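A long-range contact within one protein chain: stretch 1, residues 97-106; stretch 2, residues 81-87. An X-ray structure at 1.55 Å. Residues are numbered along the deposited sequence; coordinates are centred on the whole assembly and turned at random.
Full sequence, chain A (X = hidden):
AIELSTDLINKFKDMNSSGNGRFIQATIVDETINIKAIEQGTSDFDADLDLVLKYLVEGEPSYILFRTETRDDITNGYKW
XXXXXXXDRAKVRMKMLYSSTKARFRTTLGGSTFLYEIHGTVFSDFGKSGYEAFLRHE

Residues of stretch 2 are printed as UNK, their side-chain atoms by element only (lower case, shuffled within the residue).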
ATOM      1  N   LEU A  97      -9.912 -17.644 -23.531  1.00 20.96           N
ATOM      2  CA  LEU A  97     -10.497 -16.309 -23.264  1.00 19.72           C
ATOM      3  C   LEU A  97      -9.553 -15.510 -22.367  1.00 17.51           C
ATOM      4  O   LEU A  97      -9.278 -14.350 -22.682  1.00 21.08           O
ATOM      5  CB  LEU A  97     -11.855 -16.460 -22.582  1.00 21.69           C
ATOM      6  CG  LEU A  97     -12.672 -15.174 -22.514  1.00 29.03           C
ATOM      7  CD1 LEU A  97     -13.036 -14.679 -23.907  1.00 32.27           C
ATOM      8  CD2 LEU A  97     -13.928 -15.391 -21.689  1.00 28.93           C
ATOM      9  N   TYR A  98      -9.043 -16.082 -21.276  1.00 16.07           N
ATOM     10  CA  TYR A  98      -8.151 -15.325 -20.365  1.00 14.20           C
ATOM     11  C   TYR A  98      -6.821 -15.019 -21.044  1.00 16.81           C
ATOM     12  O   TYR A  98      -6.280 -13.936 -20.853  1.00 18.33           O
ATOM     13  CB  TYR A  98      -7.946 -16.048 -19.036  1.00 16.18           C
ATOM     14  CG  TYR A  98      -9.012 -15.689 -18.042  1.00 13.96           C
ATOM     15  CD1 TYR A  98     -10.238 -16.338 -18.032  1.00 15.98           C
ATOM     16  CD2 TYR A  98      -8.805 -14.663 -17.148  1.00 12.96           C
ATOM     17  CE1 TYR A  98     -11.210 -15.985 -17.105  1.00 16.14           C
ATOM     18  CE2 TYR A  98      -9.749 -14.310 -16.210  1.00 13.55           C
ATOM     19  CZ  TYR A  98     -10.972 -14.954 -16.205  1.00 15.49           C
ATOM     20  OH  TYR A  98     -11.952 -14.617 -15.301  1.00 18.48           O
ATOM     21  N   SER A  99      -6.282 -15.962 -21.803  1.00 17.90           N
ATOM     22  CA  SER A  99      -4.976 -15.761 -22.475  1.00 20.72           C
ATOM     23  C   SER A  99      -5.105 -14.654 -23.528  1.00 25.48           C
ATOM     24  O   SER A  99      -4.256 -13.734 -23.533  1.00 22.49           O
ATOM     25  CB  SER A  99      -4.482 -17.067 -23.054  1.00 27.39           C
ATOM     26  OG  SER A  99      -3.314 -16.861 -23.835  1.00 52.81           O
ATOM     27  N   SER A 100      -6.127 -14.707 -24.383  1.00 20.12           N
ATOM     28  CA  SER A 100      -6.309 -13.729 -25.497  1.00 25.78           C
ATOM     29  C   SER A 100      -6.661 -12.337 -24.940  1.00 27.06           C
ATOM     30  O   SER A 100      -6.310 -11.328 -25.585  1.00 32.94           O
ATOM     31  CB  SER A 100      -7.339 -14.191 -26.487  1.00 31.54           C
ATOM     32  OG  SER A 100      -8.619 -14.243 -25.887  1.00 36.55           O
ATOM     33  N   THR A 101      -7.317 -12.269 -23.783  1.00 19.73           N
ATOM     34  CA  THR A 101      -7.813 -10.989 -23.191  1.00 20.56           C
ATOM     35  C   THR A 101      -6.681 -10.277 -22.429  1.00 22.76           C
ATOM     36  O   THR A 101      -6.821  -9.055 -22.182  1.00 22.21           O
ATOM     37  CB  THR A 101      -9.064 -11.259 -22.347  1.00 21.51           C
ATOM     38  OG1 THR A 101     -10.062 -11.817 -23.201  1.00 22.33           O
ATOM     39  CG2 THR A 101      -9.580 -10.030 -21.639  1.00 23.53           C
ATOM     40  N   LYS A 102      -5.564 -10.950 -22.126  1.00 20.05           N
ATOM     41  CA  LYS A 102      -4.383 -10.306 -21.475  1.00 18.57           C
ATOM     42  C   LYS A 102      -4.011  -9.016 -22.208  1.00 19.81           C
ATOM     43  O   LYS A 102      -3.649  -8.033 -21.540  1.00 20.73           O
ATOM     44  CB  LYS A 102      -3.138 -11.199 -21.502  1.00 24.84           C
ATOM     45  CG  LYS A 102      -3.047 -12.275 -20.436  1.00 36.69           C
ATOM     46  CD  LYS A 102      -1.644 -12.862 -20.340  1.00 36.66           C
ATOM     47  CE  LYS A 102      -1.257 -13.690 -21.551  1.00 45.74           C
ATOM     48  NZ  LYS A 102       0.068 -14.337 -21.372  1.00 35.85           N
ATOM     49  N   ALA A 103      -4.033  -9.023 -23.539  1.00 22.13           N
ATOM     50  CA  ALA A 103      -3.528  -7.904 -24.371  1.00 28.47           C
ATOM     51  C   ALA A 103      -4.418  -6.674 -24.175  1.00 22.27           C
ATOM     52  O   ALA A 103      -3.953  -5.554 -24.454  1.00 25.08           O
ATOM     53  CB  ALA A 103      -3.455  -8.300 -25.825  1.00 31.65           C
ATOM     54  N   ARG A 104      -5.653  -6.868 -23.703  1.00 22.59           N
ATOM     55  CA  ARG A 104      -6.613  -5.745 -23.573  1.00 19.41           C
ATOM     56  C   ARG A 104      -6.093  -4.769 -22.507  1.00 17.32           C
ATOM     57  O   ARG A 104      -6.416  -3.589 -22.616  1.00 21.71           O
ATOM     58  CB  ARG A 104      -8.023  -6.249 -23.242  1.00 28.03           C
ATOM     59  CG  ARG A 104      -9.116  -5.345 -23.791  1.00 41.99           C
ATOM     60  CD  ARG A 104      -9.295  -5.497 -25.294  1.00 43.29           C
ATOM     61  NE  ARG A 104      -9.684  -6.862 -25.623  1.00 47.44           N
ATOM     62  CZ  ARG A 104      -8.931  -7.759 -26.255  1.00 74.49           C
ATOM     63  NH1 ARG A 104      -7.714  -7.447 -26.672  1.00 49.04           N
ATOM     64  NH2 ARG A 104      -9.397  -8.976 -26.480  1.00 57.19           N
ATOM     65  N   PHE A 105      -5.302  -5.201 -21.517  1.00 17.95           N
ATOM     66  CA  PHE A 105      -4.837  -4.291 -20.436  1.00 17.28           C
ATOM     67  C   PHE A 105      -3.932  -3.211 -21.036  1.00 17.86           C
ATOM     68  O   PHE A 105      -4.190  -2.024 -20.789  1.00 19.53           O
ATOM     69  CB  PHE A 105      -4.180  -5.062 -19.291  1.00 16.25           C
ATOM     70  CG  PHE A 105      -5.180  -5.863 -18.490  1.00 14.56           C
ATOM     71  CD1 PHE A 105      -5.940  -5.264 -17.503  1.00 13.87           C
ATOM     72  CD2 PHE A 105      -5.381  -7.211 -18.743  1.00 17.85           C
ATOM     73  CE1 PHE A 105      -6.883  -5.984 -16.785  1.00 15.83           C
ATOM     74  CE2 PHE A 105      -6.321  -7.930 -18.018  1.00 17.20           C
ATOM     75  CZ  PHE A 105      -7.066  -7.323 -17.043  1.00 13.78           C
ATOM     76  N   ARG A 106      -2.911  -3.588 -21.804  1.00 19.41           N
ATOM     77  CA  ARG A 106      -1.941  -2.595 -22.334  1.00 22.54           C
ATOM     78  C   ARG A 106      -2.668  -1.699 -23.336  1.00 19.75           C
ATOM     79  O   ARG A 106      -2.409  -0.496 -23.355  1.00 24.13           O
ATOM     80  CB  ARG A 106      -0.704  -3.281 -22.924  1.00 31.65           C
ATOM     81  CG  ARG A 106      -0.828  -3.722 -24.375  1.00 58.74           C
ATOM     82  CD  ARG A 106       0.489  -4.290 -24.875  1.00 75.88           C
ATOM     83  NE  ARG A 106       0.641  -5.664 -24.415  1.00 59.47           N
ATOM     84  CZ  ARG A 106       0.092  -6.724 -25.002  1.00 87.60           C
ATOM     85  NH1 ARG A 106      -0.650  -6.577 -26.089  1.00 51.56           N
ATOM     86  NH2 ARG A 106       0.281  -7.930 -24.492  1.00 58.88           N
ATOM     87  N   UNK A  81       2.740  -4.550 -12.816  1.00 14.05           N
ATOM     88  CA  UNK A  81       2.824  -5.932 -13.325  1.00 12.82           C
ATOM     89  C   UNK A  81       1.418  -6.387 -13.680  1.00 14.48           C
ATOM     90  O   UNK A  81       0.471  -6.100 -12.923  1.00 14.26           O
ATOM     91  c   UNK A  81       4.969  -7.364 -10.423  1.00 19.05           C
ATOM     92  c   UNK A  81       5.774  -6.198 -12.499  1.00 16.18           C
ATOM     93  c   UNK A  81       4.636  -6.387 -11.535  1.00 14.46           C
ATOM     94  c   UNK A  81       3.392  -6.868 -12.259  1.00 15.32           C
ATOM     95  N   UNK A  82       1.299  -7.090 -14.790  1.00 13.36           N
ATOM     96  CA  UNK A  82       0.062  -7.831 -15.099  1.00 14.28           C
ATOM     97  C   UNK A  82       0.339  -9.285 -14.742  1.00 13.52           C
ATOM     98  O   UNK A  82       1.179  -9.905 -15.407  1.00 15.73           O
ATOM     99  c   UNK A  82      -2.735  -8.216 -16.179  1.00 25.72           C
ATOM    100  c   UNK A  82      -1.765  -8.299 -18.490  1.00 26.87           C
ATOM    101  c   UNK A  82      -0.299  -7.661 -16.574  1.00 14.60           C
ATOM    102  c   UNK A  82      -1.499  -8.511 -17.012  1.00 20.81           C
ATOM    103  N   UNK A  83      -0.282  -9.767 -13.676  1.00 11.96           N
ATOM    104  CA  UNK A  83      -0.155 -11.181 -13.261  1.00 12.23           C
ATOM    105  C   UNK A  83      -1.374 -11.895 -13.827  1.00 14.43           C
ATOM    106  O   UNK A  83      -2.490 -11.459 -13.538  1.00 14.72           O
ATOM    107  c   UNK A  83       0.911 -10.382 -11.041  1.00 15.16           C
ATOM    108  c   UNK A  83       2.308 -10.590 -11.587  1.00 16.38           C
ATOM    109  c   UNK A  83      -0.117 -11.274 -11.740  1.00 14.98           C
ATOM    110  c   UNK A  83       0.875 -10.628  -9.543  1.00 16.74           C
ATOM    111  N   UNK A  84      -1.174 -12.920 -14.636  1.00 10.78           N
ATOM    112  CA  UNK A  84      -2.318 -13.658 -15.201  1.00 12.71           C
ATOM    113  C   UNK A  84      -2.205 -15.082 -14.678  1.00 11.07           C
ATOM    114  O   UNK A  84      -1.265 -15.798 -15.102  1.00 11.94           O
ATOM    115  c   UNK A  84      -2.294 -13.611 -16.692  1.00 14.43           C
ATOM    116  N   UNK A  85      -3.114 -15.446 -13.775  1.00 11.81           N
ATOM    117  CA  UNK A  85      -3.199 -16.814 -13.217  1.00 11.54           C
ATOM    118  C   UNK A  85      -4.160 -17.585 -14.116  1.00 11.44           C
ATOM    119  O   UNK A  85      -5.345 -17.264 -14.112  1.00 12.48           O
ATOM    120  o   UNK A  85      -4.919 -21.986  -9.818  1.00 13.83           O
ATOM    121  c   UNK A  85      -4.591 -20.732 -10.265  1.00 11.56           C
ATOM    122  c   UNK A  85      -5.231 -18.470 -10.735  1.00 14.13           C
ATOM    123  c   UNK A  85      -3.332 -20.444 -10.745  1.00 13.01           C
ATOM    124  c   UNK A  85      -3.656 -16.792 -11.760  1.00 12.22           C
ATOM    125  c   UNK A  85      -3.975 -18.167 -11.221  1.00 11.49           C
ATOM    126  c   UNK A  85      -5.540 -19.730 -10.269  1.00 10.85           C
ATOM    127  c   UNK A  85      -3.034 -19.178 -11.223  1.00 12.27           C
ATOM    128  N   UNK A  86      -3.624 -18.466 -14.938  1.00 11.01           N
ATOM    129  CA  UNK A  86      -4.432 -19.226 -15.919  1.00 14.32           C
ATOM    130  C   UNK A  86      -4.062 -20.683 -15.742  1.00 12.97           C
ATOM    131  O   UNK A  86      -3.199 -21.210 -16.448  1.00 13.99           O
ATOM    132  c   UNK A  86      -4.224 -18.702 -17.351  1.00 15.11           C
ATOM    133  c   UNK A  86      -5.093 -19.501 -18.323  1.00 19.74           C
ATOM    134  c   UNK A  86      -4.131 -16.585 -18.748  1.00 21.43           C
ATOM    135  c   UNK A  86      -4.490 -17.199 -17.421  1.00 16.17           C
ATOM    136  N   UNK A  87      -4.676 -21.368 -14.743  1.00 13.44           N
ATOM    137  CA  UNK A  87      -4.315 -22.746 -14.434  1.00 13.72           C
ATOM    138  C   UNK A  87      -4.625 -23.707 -15.584  1.00 15.89           C
ATOM    139  O   UNK A  87      -5.622 -23.523 -16.253  1.00 17.04           O
ATOM    140  c   UNK A  87      -6.259 -22.064 -13.161  1.00 13.00           C
ATOM    141  c   UNK A  87      -5.110 -23.056 -13.158  1.00 15.48           C
ATOM    142  c   UNK A  87      -5.687 -20.823 -13.819  1.00 12.90           C
TER

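Position 81 carries four side-chain carbons. CB bonds to a single carbon, and that carbon divides into two terminal methyls, so the fork lies at the second atom. This side chain is out of reach of stretch 1. Four carbons forked in this way identify Leu81, which begins the analysed part of a strand running through position 85.

Position 82 has the same inventory, four carbons forked at the second, but its CA-to-CB bond points toward stretch 1. One terminal methyl lies 3.6 Å from the backbone O of Lys102, while the other sits above the ring of Phe105. The branching makes this Leu82. With chi1 at 174° (t) and chi2 at 57° (p), CD2 is the methyl near Lys102 O, and it also approaches Phe105 CD2 at 3.8 Å. Leu82 CD1 stands 4.1 Å from the centroid of the Phe105 ring (CG, CD1, CD2, CE1, CE2, CZ), 21° off the ring normal, which places it over the face in a CH-pi contact.

Position 83 again shows four carbons forked at the second, yet its CA-to-CB bond points away and its side chain makes no contact with stretch 1. This is Leu83. The reversal from the preceding position is the alternation expected of an extended strand, whose successive side chains leave on opposite faces.

Position 84 has one side-chain carbon, CB, and nothing beyond it; the CA-to-CB bond points toward stretch 1, and CB lies 3.8 Å from Lys102 CD. This is Ala84. The neighbour is the aliphatic part of the lysine; Lys102 NZ is hydrogen-bonded elsewhere in the structure.

Position 85 presents one carbon, then a six-carbon ring bearing one oxygen, a phenol. Its CA-to-CB bond points away, and its side chain makes no contact with stretch 1. The residue is Tyr85, with its hydroxyl satisfied elsewhere.

Position 86 has four carbons, but CB itself carries two branches, one a lone methyl and the other two carbons long. The end carbon of the longer branch reaches Tyr98 CB and the backbone N of Ser99. That pattern defines Ile86. Chi1 of -54° (m) and chi2 of 172° (t) describe the longer branch, whose terminal CD1 lies 3.9 Å from Tyr98 CB and 3.8 Å from the backbone N of Ser99.

Position 87 has three carbons closing a ring onto its own backbone N, which can only be Pro87. It lies beyond the strand and out of reach of stretch 1.

The contact is therefore stretch 1, largely helical, packed on one face of a strand and its exit. Leu82, Ala84 and Ile86 point toward stretch 1, and their nearest CA partners are Phe105, Lys102 and Tyr98 in turn, so the two stretches run in opposite sequence order. No hydrogen bond crosses between the stretches. The 294 Å² of buried surface, summed over both sides, instead reflects largely side-chain carbons packing on stretch 1, including its backbone. Within stretch 1, Thr101 OG1 donates to Leu97 O at 2.7 Å, and Phe105 N donates to Lys102 O at 3.3 Å.

Stretch 2 (81-87) LLLAYIP
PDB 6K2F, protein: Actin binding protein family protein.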